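Local coordinates for protein mycobacterium tuberculosis paralogous family 11 (Mycobacterium smegmatis, PDB 4Y9I) that probably uses reduced coenzyme F420 to reduce quinones to quinols, at residues M28-S41 against H85-Y97. Residues are numbered along the deposited sequence; the frame is centred on the assembly and turned at random. Where two conformers were deposited one is given.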
ATOM      1  N   MET A  28       5.694  -1.130   3.902  1.00  4.28           N
ATOM      2  CA  MET A  28       6.730  -2.001   3.365  1.00  4.74           C
ATOM      3  C   MET A  28       6.776  -1.915   1.808  1.00  5.49           C
ATOM      4  O   MET A  28       5.706  -1.931   1.133  1.00  6.44           O
ATOM      5  CB  MET A  28       6.506  -3.459   3.769  1.00  5.47           C
ATOM      6  CG  MET A  28       6.468  -3.631   5.308  1.00  6.47           C
ATOM      7  SD  MET A  28       8.058  -3.129   6.072  1.00  7.55           S
ATOM      8  CE  MET A  28       9.244  -4.360   5.399  1.00  7.83           C
ATOM      9  N   ARG A  29       7.982  -1.868   1.298  1.00  5.15           N
ATOM     10  CA  ARG A  29       8.233  -1.898  -0.153  1.00  4.38           C
ATOM     11  C   ARG A  29       7.922  -3.296  -0.721  1.00  5.42           C
ATOM     12  O   ARG A  29       8.549  -4.313  -0.337  1.00  7.90           O
ATOM     13  CB  ARG A  29       9.670  -1.560  -0.450  1.00  7.17           C
ATOM     14  CG  ARG A  29      10.013  -1.469  -1.930  1.00  6.95           C
ATOM     15  CD  ARG A  29      11.439  -0.990  -2.104  1.00  9.82           C
ATOM     16  NE  ARG A  29      11.816  -0.813  -3.493  1.00  8.98           N
ATOM     17  CZ  ARG A  29      12.134  -1.806  -4.320  1.00 12.75           C
ATOM     18  NH1 ARG A  29      12.138  -3.046  -3.915  1.00 19.65           N
ATOM     19  NH2 ARG A  29      12.468  -1.551  -5.574  1.00 16.22           N
ATOM     20  N   VAL A  30       6.961  -3.298  -1.628  1.00  6.67           N
ATOM     21  CA  VAL A  30       6.562  -4.501  -2.390  1.00  6.45           C
ATOM     22  C   VAL A  30       6.489  -4.018  -3.835  1.00  8.29           C
ATOM     23  O   VAL A  30       5.593  -3.264  -4.210  1.00  6.52           O
ATOM     24  CB  VAL A  30       5.224  -5.027  -1.923  1.00  5.21           C
ATOM     25  CG1 VAL A  30       4.868  -6.260  -2.711  1.00  7.53           C
ATOM     26  CG2 VAL A  30       5.266  -5.307  -0.413  1.00  8.04           C
ATOM     27  N   GLU A  31       7.487  -4.379  -4.645  1.00  8.68           N
ATOM     28  CA  GLU A  31       7.711  -3.762  -5.957  1.00  6.89           C
ATOM     29  C   GLU A  31       7.920  -4.811  -6.991  1.00  9.76           C
ATOM     30  O   GLU A  31       8.529  -5.828  -6.719  1.00  9.12           O
ATOM     31  CB  GLU A  31       8.877  -2.737  -5.918  1.00  8.60           C
ATOM     32  CG  GLU A  31       9.099  -1.986  -7.229  1.00  7.51           C
ATOM     33  CD  GLU A  31       9.957  -2.687  -8.263  1.00 11.03           C
ATOM     34  OE1 GLU A  31      10.581  -3.734  -7.974  1.00 11.84           O
ATOM     35  OE2 GLU A  31       9.964  -2.132  -9.366  1.00 11.31           O
ATOM     36  N   GLU A  32       7.442  -4.547  -8.217  1.00  7.15           N
ATOM     37  CA  GLU A  32       7.712  -5.387  -9.372  1.00  8.29           C
ATOM     38  C   GLU A  32       7.536  -4.607 -10.639  1.00  6.34           C
ATOM     39  O   GLU A  32       6.482  -4.049 -10.909  1.00  6.87           O
ATOM     40  CB  GLU A  32       6.816  -6.612  -9.374  1.00  9.23           C
ATOM     41  CG  GLU A  32       7.049  -7.580 -10.544  1.00  8.46           C
ATOM     42  CD  GLU A  32       6.130  -8.791 -10.432  1.00  9.70           C
ATOM     43  OE1 GLU A  32       4.911  -8.676 -10.705  1.00 10.02           O
ATOM     44  OE2 GLU A  32       6.677  -9.838 -10.030  1.00 12.06           O
ATOM     45  N   ASN A  33       8.607  -4.557 -11.405  1.00  7.78           N
ATOM     46  CA  ASN A  33       8.564  -3.917 -12.752  1.00  5.25           C
ATOM     47  C   ASN A  33       7.922  -2.522 -12.736  1.00  7.66           C
ATOM     48  O   ASN A  33       7.211  -2.086 -13.692  1.00  9.81           O
ATOM     49  CB  ASN A  33       7.947  -4.859 -13.774  1.00  6.96           C
ATOM     50  CG  ASN A  33       8.760  -6.115 -13.963  1.00  9.11           C
ATOM     51  OD1 ASN A  33       9.982  -6.066 -13.811  1.00  9.79           O
ATOM     52  ND2 ASN A  33       8.129  -7.234 -14.311  1.00  8.42           N
ATOM     53  N   GLY A  34       8.287  -1.761 -11.685  1.00  9.15           N
ATOM     54  CA  GLY A  34       7.893  -0.379 -11.544  1.00 10.55           C
ATOM     55  C   GLY A  34       6.546  -0.097 -10.943  1.00 13.33           C
ATOM     56  O   GLY A  34       6.146   1.086 -10.886  1.00 13.03           O
ATOM     57  N   LYS A  35       5.829  -1.162 -10.573  1.00  6.99           N
ATOM     58  CA  LYS A  35       4.573  -1.065  -9.831  1.00  6.12           C
ATOM     59  C   LYS A  35       4.785  -1.453  -8.396  1.00  4.99           C
ATOM     60  O   LYS A  35       5.692  -2.241  -8.047  1.00  6.81           O
ATOM     61  CB  LYS A  35       3.470  -1.903 -10.497  1.00  7.98           C
ATOM     62  CG  LYS A  35       3.202  -1.454 -11.946  1.00 11.51           C
ATOM     63  CD  LYS A  35       1.956  -2.109 -12.568  1.00 13.07           C
ATOM     64  CE  LYS A  35       1.618  -1.449 -13.944  1.00 17.95           C
ATOM     65  NZ  LYS A  35       0.294  -1.929 -14.430  1.00 16.90           N
ATOM     66  N   TYR A  36       3.945  -0.903  -7.537  1.00  5.98           N
ATOM     67  CA  TYR A  36       4.062  -1.064  -6.089  1.00  6.60           C
ATOM     68  C   TYR A  36       2.781  -1.584  -5.504  1.00  7.70           C
ATOM     69  O   TYR A  36       1.659  -1.273  -6.038  1.00  8.01           O
ATOM     70  CB  TYR A  36       4.424   0.245  -5.380  1.00  6.25           C
ATOM     71  CG  TYR A  36       5.824   0.759  -5.707  1.00  7.06           C
ATOM     72  CD1 TYR A  36       6.063   1.436  -6.911  1.00  9.07           C
ATOM     73  CD2 TYR A  36       6.917   0.448  -4.910  1.00  6.76           C
ATOM     74  CE1 TYR A  36       7.333   1.850  -7.258  1.00  7.85           C
ATOM     75  CE2 TYR A  36       8.195   0.882  -5.244  1.00  8.35           C
ATOM     76  CZ  TYR A  36       8.410   1.546  -6.450  1.00  8.02           C
ATOM     77  OH  TYR A  36       9.654   1.971  -6.806  1.00 11.18           O
ATOM     78  N   ALA A  37       2.858  -2.321  -4.391  1.00  6.57           N
ATOM     79  CA  ALA A  37       1.664  -2.683  -3.649  1.00  5.64           C
ATOM     80  C   ALA A  37       1.529  -1.979  -2.292  1.00  6.35           C
ATOM     81  O   ALA A  37       2.531  -1.799  -1.573  1.00  7.65           O
ATOM     82  CB  ALA A  37       1.565  -4.188  -3.436  1.00  6.75           C
ATOM     83  N   MET A  38       0.302  -1.595  -1.936  1.00  6.89           N
ATOM     84  CA  MET A  38      -0.038  -1.081  -0.590  1.00  5.35           C
ATOM     85  C   MET A  38      -0.816  -2.218   0.077  1.00  6.58           C
ATOM     86  O   MET A  38      -1.989  -2.525  -0.315  1.00  6.34           O
ATOM     87  CB  MET A  38      -0.948   0.110  -0.687  1.00  5.85           C
ATOM     88  CG  MET A  38      -0.332   1.307  -1.445  1.00  6.20           C
ATOM     89  SD  MET A  38      -1.416   2.727  -1.604  1.00  7.34           S
ATOM     90  CE  MET A  38      -1.256   3.369   0.034  1.00  5.70           C
ATOM     91  N   VAL A  39      -0.250  -2.841   1.067  1.00  5.24           N
ATOM     92  CA  VAL A  39      -0.950  -3.921   1.824  1.00  5.79           C
ATOM     93  C   VAL A  39      -1.714  -3.256   2.957  1.00  6.86           C
ATOM     94  O   VAL A  39      -1.145  -2.630   3.837  1.00  8.97           O
ATOM     95  CB  VAL A  39       0.034  -4.945   2.341  1.00  4.72           C
ATOM     96  CG1 VAL A  39      -0.676  -5.989   3.203  1.00  8.25           C
ATOM     97  CG2 VAL A  39       0.817  -5.554   1.187  1.00  7.58           C
ATOM     98  N   ALA A  40      -3.064  -3.334   2.876  1.00  7.01           N
ATOM     99  CA  ALA A  40      -3.955  -2.668   3.834  1.00  7.19           C
ATOM    100  C   ALA A  40      -4.189  -3.492   5.118  1.00  9.58           C
ATOM    101  O   ALA A  40      -5.306  -3.834   5.440  1.00  9.99           O
ATOM    102  CB  ALA A  40      -5.300  -2.285   3.143  1.00  7.00           C
ATOM    103  N   SER A  41      -3.080  -3.851   5.776  1.00 10.60           N
ATOM    104  CA  SER A  41      -3.138  -4.437   7.087  1.00 10.23           C
ATOM    105  C   SER A  41      -3.048  -3.338   8.060  1.00 11.83           C
ATOM    106  O   SER A  41      -2.936  -2.184   7.689  1.00 12.92           O
ATOM    107  CB  SER A  41      -2.052  -5.423   7.273  1.00 10.20           C
ATOM    108  OG  SER A  41      -0.798  -4.878   6.969  1.00 13.22           O
ATOM    109  N   HIS A  85      -0.938 -12.909  -6.627  1.00  7.45           N
ATOM    110  CA  HIS A  85       0.431 -12.705  -7.078  1.00  5.79           C
ATOM    111  C   HIS A  85       1.145 -11.646  -6.205  1.00  5.93           C
ATOM    112  O   HIS A  85       2.256 -11.877  -5.726  1.00  6.75           O
ATOM    113  CB  HIS A  85       0.395 -12.270  -8.531  1.00  7.80           C
ATOM    114  CG  HIS A  85       1.710 -11.818  -9.042  1.00  7.78           C
ATOM    115  ND1 HIS A  85       2.789 -12.662  -9.197  1.00  8.86           N
ATOM    116  CD2 HIS A  85       2.153 -10.596  -9.408  1.00  7.63           C
ATOM    117  CE1 HIS A  85       3.826 -11.974  -9.639  1.00 12.57           C
ATOM    118  NE2 HIS A  85       3.470 -10.715  -9.754  1.00  8.51           N
ATOM    119  N   TRP A  86       0.494 -10.514  -6.014  1.00  5.79           N
ATOM    120  CA  TRP A  86       1.083  -9.455  -5.215  1.00  6.18           C
ATOM    121  C   TRP A  86       1.157  -9.835  -3.734  1.00  7.79           C
ATOM    122  O   TRP A  86       2.057  -9.383  -3.045  1.00  6.83           O
ATOM    123  CB  TRP A  86       0.358  -8.140  -5.468  1.00  6.04           C
ATOM    124  CG  TRP A  86       0.729  -7.579  -6.784  1.00  7.11           C
ATOM    125  CD1 TRP A  86       0.072  -7.742  -7.969  1.00  9.12           C
ATOM    126  CD2 TRP A  86       1.821  -6.708  -7.059  1.00  6.20           C
ATOM    127  NE1 TRP A  86       0.726  -7.095  -8.964  1.00  6.45           N
ATOM    128  CE2 TRP A  86       1.773  -6.402  -8.443  1.00  7.06           C
ATOM    129  CE3 TRP A  86       2.824  -6.119  -6.290  1.00  6.36           C
ATOM    130  CZ2 TRP A  86       2.711  -5.566  -9.044  1.00  6.32           C
ATOM    131  CZ3 TRP A  86       3.715  -5.295  -6.919  1.00  6.91           C
ATOM    132  CH2 TRP A  86       3.630  -5.016  -8.248  1.00  7.75           C
ATOM    133  N   TRP A  87       0.189 -10.612  -3.271  1.00  8.12           N
ATOM    134  CA  TRP A  87       0.281 -11.173  -1.884  1.00  5.96           C
ATOM    135  C   TRP A  87       1.546 -11.986  -1.690  1.00 10.20           C
ATOM    136  O   TRP A  87       2.230 -11.867  -0.666  1.00  7.83           O
ATOM    137  CB  TRP A  87      -0.991 -11.950  -1.517  1.00  7.28           C
ATOM    138  CG  TRP A  87      -0.947 -12.402  -0.088  1.00  7.72           C
ATOM    139  CD1 TRP A  87      -0.780 -13.694   0.328  1.00  9.48           C
ATOM    140  CD2 TRP A  87      -1.027 -11.597   1.101  1.00  8.63           C
ATOM    141  NE1 TRP A  87      -0.774 -13.742   1.721  1.00  7.92           N
ATOM    142  CE2 TRP A  87      -0.918 -12.488   2.219  1.00  7.38           C
ATOM    143  CE3 TRP A  87      -1.182 -10.231   1.346  1.00  7.20           C
ATOM    144  CZ2 TRP A  87      -0.955 -12.040   3.528  1.00  7.13           C
ATOM    145  CZ3 TRP A  87      -1.264  -9.803   2.663  1.00  6.48           C
ATOM    146  CH2 TRP A  87      -1.100 -10.706   3.719  1.00  6.71           C
ATOM    147  N   LYS A  88       1.857 -12.847  -2.646  1.00  6.08           N
ATOM    148  CA  LYS A  88       3.070 -13.660  -2.581  1.00  6.61           C
ATOM    149  C   LYS A  88       4.297 -12.728  -2.481  1.00  7.51           C
ATOM    150  O   LYS A  88       5.182 -12.950  -1.683  1.00  7.20           O
ATOM    151  CB  LYS A  88       3.151 -14.529  -3.851  1.00  8.24           C
ATOM    152  CG  LYS A  88       4.360 -15.437  -3.883  1.00 12.74           C
ATOM    153  CD  LYS A  88       4.668 -15.984  -5.278  1.00 18.60           C
ATOM    154  CE  LYS A  88       5.223 -14.915  -6.225  1.00 33.63           C
ATOM    155  NZ  LYS A  88       5.813 -15.544  -7.429  1.00 28.93           N
ATOM    156  N   LEU A  89       4.360 -11.695  -3.335  1.00  7.32           N
ATOM    157  CA  LEU A  89       5.489 -10.728  -3.271  1.00  8.48           C
ATOM    158  C   LEU A  89       5.507 -10.020  -1.896  1.00  7.02           C
ATOM    159  O   LEU A  89       6.555  -9.800  -1.345  1.00  8.24           O
ATOM    160  CB  LEU A  89       5.276  -9.663  -4.361  1.00  7.24           C
ATOM    161  CG  LEU A  89       5.355 -10.211  -5.783  1.00  9.72           C
ATOM    162  CD1 LEU A  89       5.200  -9.060  -6.759  1.00 11.43           C
ATOM    163  CD2 LEU A  89       6.648 -10.974  -6.045  1.00 14.07           C
ATOM    164  N   ALA A  90       4.348  -9.700  -1.338  1.00  7.22           N
ATOM    165  CA  ALA A  90       4.300  -9.066  -0.014  1.00  5.43           C
ATOM    166  C   ALA A  90       4.848  -9.976   1.096  1.00  5.59           C
ATOM    167  O   ALA A  90       5.573  -9.526   1.959  1.00  6.13           O
ATOM    168  CB  ALA A  90       2.881  -8.579   0.298  1.00  7.22           C
ATOM    169  N   VAL A  91       4.442 -11.254   1.062  1.00  6.21           N
ATOM    170  CA  VAL A  91       4.851 -12.187   2.082  1.00  6.48           C
ATOM    171  C   VAL A  91       6.354 -12.452   1.958  1.00  9.49           C
ATOM    172  O   VAL A  91       7.032 -12.662   2.979  1.00  9.32           O
ATOM    173  CB  VAL A  91       3.959 -13.456   2.039  1.00  6.79           C
ATOM    174  CG1 VAL A  91       4.545 -14.516   2.950  1.00  7.91           C
ATOM    175  CG2 VAL A  91       2.558 -13.108   2.514  1.00  6.78           C
ATOM    176  N   GLU A  92       6.905 -12.427   0.753  0.52  9.17           N
ATOM    177  CA  GLU A  92       8.361 -12.594   0.613  0.52  9.24           C
ATOM    178  C   GLU A  92       9.069 -11.378   1.225  0.52 10.72           C
ATOM    179  O   GLU A  92      10.058 -11.533   1.946  0.52 12.07           O
ATOM    180  CB  GLU A  92       8.760 -12.781  -0.849  0.52 10.74           C
ATOM    181  CG  GLU A  92      10.261 -13.053  -1.060  0.52 13.24           C
ATOM    182  CD  GLU A  92      10.720 -14.432  -0.652  0.52 17.32           C
ATOM    183  OE1 GLU A  92       9.905 -15.379  -0.727  0.52 26.88           O
ATOM    184  OE2 GLU A  92      11.927 -14.574  -0.285  0.52 24.02           O
ATOM    185  N   ALA A  93       8.534 -10.192   0.966  1.00  7.98           N
ATOM    186  CA  ALA A  93       9.123  -8.944   1.518  1.00  7.55           C
ATOM    187  C   ALA A  93       9.022  -8.819   3.026  1.00  9.03           C
ATOM    188  O   ALA A  93       9.938  -8.245   3.676  1.00 10.11           O
ATOM    189  CB  ALA A  93       8.554  -7.736   0.825  1.00  9.56           C
ATOM    190  N   TYR A  94       7.904  -9.271   3.594  1.00  6.86           N
ATOM    191  CA  TYR A  94       7.608  -9.051   4.983  1.00  7.04           C
ATOM    192  C   TYR A  94       6.772 -10.286   5.457  1.00  7.97           C
ATOM    193  O   TYR A  94       5.533 -10.246   5.484  1.00  7.63           O
ATOM    194  CB  TYR A  94       6.946  -7.682   5.251  1.00  7.84           C
ATOM    195  CG  TYR A  94       6.805  -7.452   6.731  1.00  8.88           C
ATOM    196  CD1 TYR A  94       7.928  -7.312   7.525  1.00  7.73           C
ATOM    197  CD2 TYR A  94       5.574  -7.420   7.364  1.00  8.66           C
ATOM    198  CE1 TYR A  94       7.833  -7.188   8.915  1.00  7.57           C
ATOM    199  CE2 TYR A  94       5.469  -7.279   8.743  1.00  8.95           C
ATOM    200  CZ  TYR A  94       6.622  -7.195   9.520  1.00  8.35           C
ATOM    201  OH  TYR A  94       6.488  -7.103  10.851  1.00  8.19           O
ATOM    202  N   PRO A  95       7.475 -11.361   5.817  1.00  7.82           N
ATOM    203  CA  PRO A  95       6.733 -12.586   6.179  1.00  7.72           C
ATOM    204  C   PRO A  95       5.618 -12.448   7.191  1.00  7.63           C
ATOM    205  O   PRO A  95       4.619 -13.184   7.063  1.00  8.00           O
ATOM    206  CB  PRO A  95       7.874 -13.512   6.712  1.00  9.26           C
ATOM    207  CG  PRO A  95       9.042 -13.117   5.846  1.00  7.86           C
ATOM    208  CD  PRO A  95       8.908 -11.640   5.615  1.00  8.75           C
ATOM    209  N   PRO A  96       5.727 -11.576   8.223  1.00  7.00           N
ATOM    210  CA  PRO A  96       4.613 -11.503   9.132  1.00  7.11           C
ATOM    211  C   PRO A  96       3.264 -11.061   8.529  1.00  8.02           C
ATOM    212  O   PRO A  96       2.248 -11.273   9.156  1.00  9.70           O
ATOM    213  CB  PRO A  96       5.104 -10.522  10.206  1.00  8.71           C
ATOM    214  CG  PRO A  96       6.607 -10.638  10.136  1.00  6.65           C
ATOM    215  CD  PRO A  96       6.881 -10.746   8.667  1.00  8.49           C
ATOM    216  N   TYR A  97       3.258 -10.539   7.307  1.00  8.48           N
ATOM    217  CA  TYR A  97       1.987 -10.314   6.621  1.00  6.48           C
ATOM    218  C   TYR A  97       1.128 -11.588   6.615  1.00  9.26           C
ATOM    219  O   TYR A  97      -0.063 -11.526   6.815  1.00  7.16           O
ATOM    220  CB  TYR A  97       2.181  -9.838   5.197  1.00  6.11           C
ATOM    221  CG  TYR A  97       2.495  -8.370   5.006  1.00  5.16           C
ATOM    222  CD1 TYR A  97       1.789  -7.389   5.727  1.00  5.84           C
ATOM    223  CD2 TYR A  97       3.412  -7.973   4.041  1.00  5.81           C
ATOM    224  CE1 TYR A  97       2.021  -6.049   5.489  1.00  6.95           C
ATOM    225  CE2 TYR A  97       3.639  -6.615   3.794  1.00  7.07           C
ATOM    226  CZ  TYR A  97       2.946  -5.661   4.518  1.00  7.25           C
ATOM    227  OH  TYR A  97       3.153  -4.296   4.236  1.00  5.50           O
TER
HETATM  228  O   HOH W   1       2.678  -2.565   1.567  1.00  9.45           O
HETATM  229  O   HOH W   2       1.165  -2.621   5.233  1.00  8.35           O
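Where Val-30 packs on Ala-90, helix 85-93 runs across the hairpin within 28-41, its axis crossing that of strand 35-39 at -78° with a closest approach of 9.6 Å. The contact illustrates how a helix closes over one side of a barrel wall: alternate hairpin residues, Val-30, Glu-32, Ala-37 and Val-39, face it. Near the turn, the six-membered ring of Trp-86 lies against Val-30 and Glu-32 of one strand and Lys-35 and Ala-37 of the other. CG swung beside the backbone N (chi1 -74°) brings it there, CH2 lying 3.5 Å from Lys-35 O at the ring edge and CE3 3.7 Å from Ala-37 CB. Leu-89 CD1 lies over one indole face, toward the rim, and Ile-112 of strand 110-113 also touches Trp-86. The extended Glu-32 chain and His-85 approach from opposite directions: NE2 donates in the imidazole plane to the syn lone pair of OE1 (2.7 Å, 172°). At the other end, Val-39 CG1 makes a CH-pi contact over one face of Tyr-97, 3.9 Å from the ring centroid, while Met-28 SD forms an oblique Met-aromatic contact with Tyr-94, 4.8 Å from its centroid. Two waters link Tyr-97 OH to the backbone, one bonded to Met-28 O, Ala-37 O and Val-39 N, bridging the strands, the other to Val-39 O. Apolar packing thus joins helix to barrel, while the short bond holds imidazole and carboxylate nearly coplanar, and a negative Glu-32 would probably favour a protonated His-85.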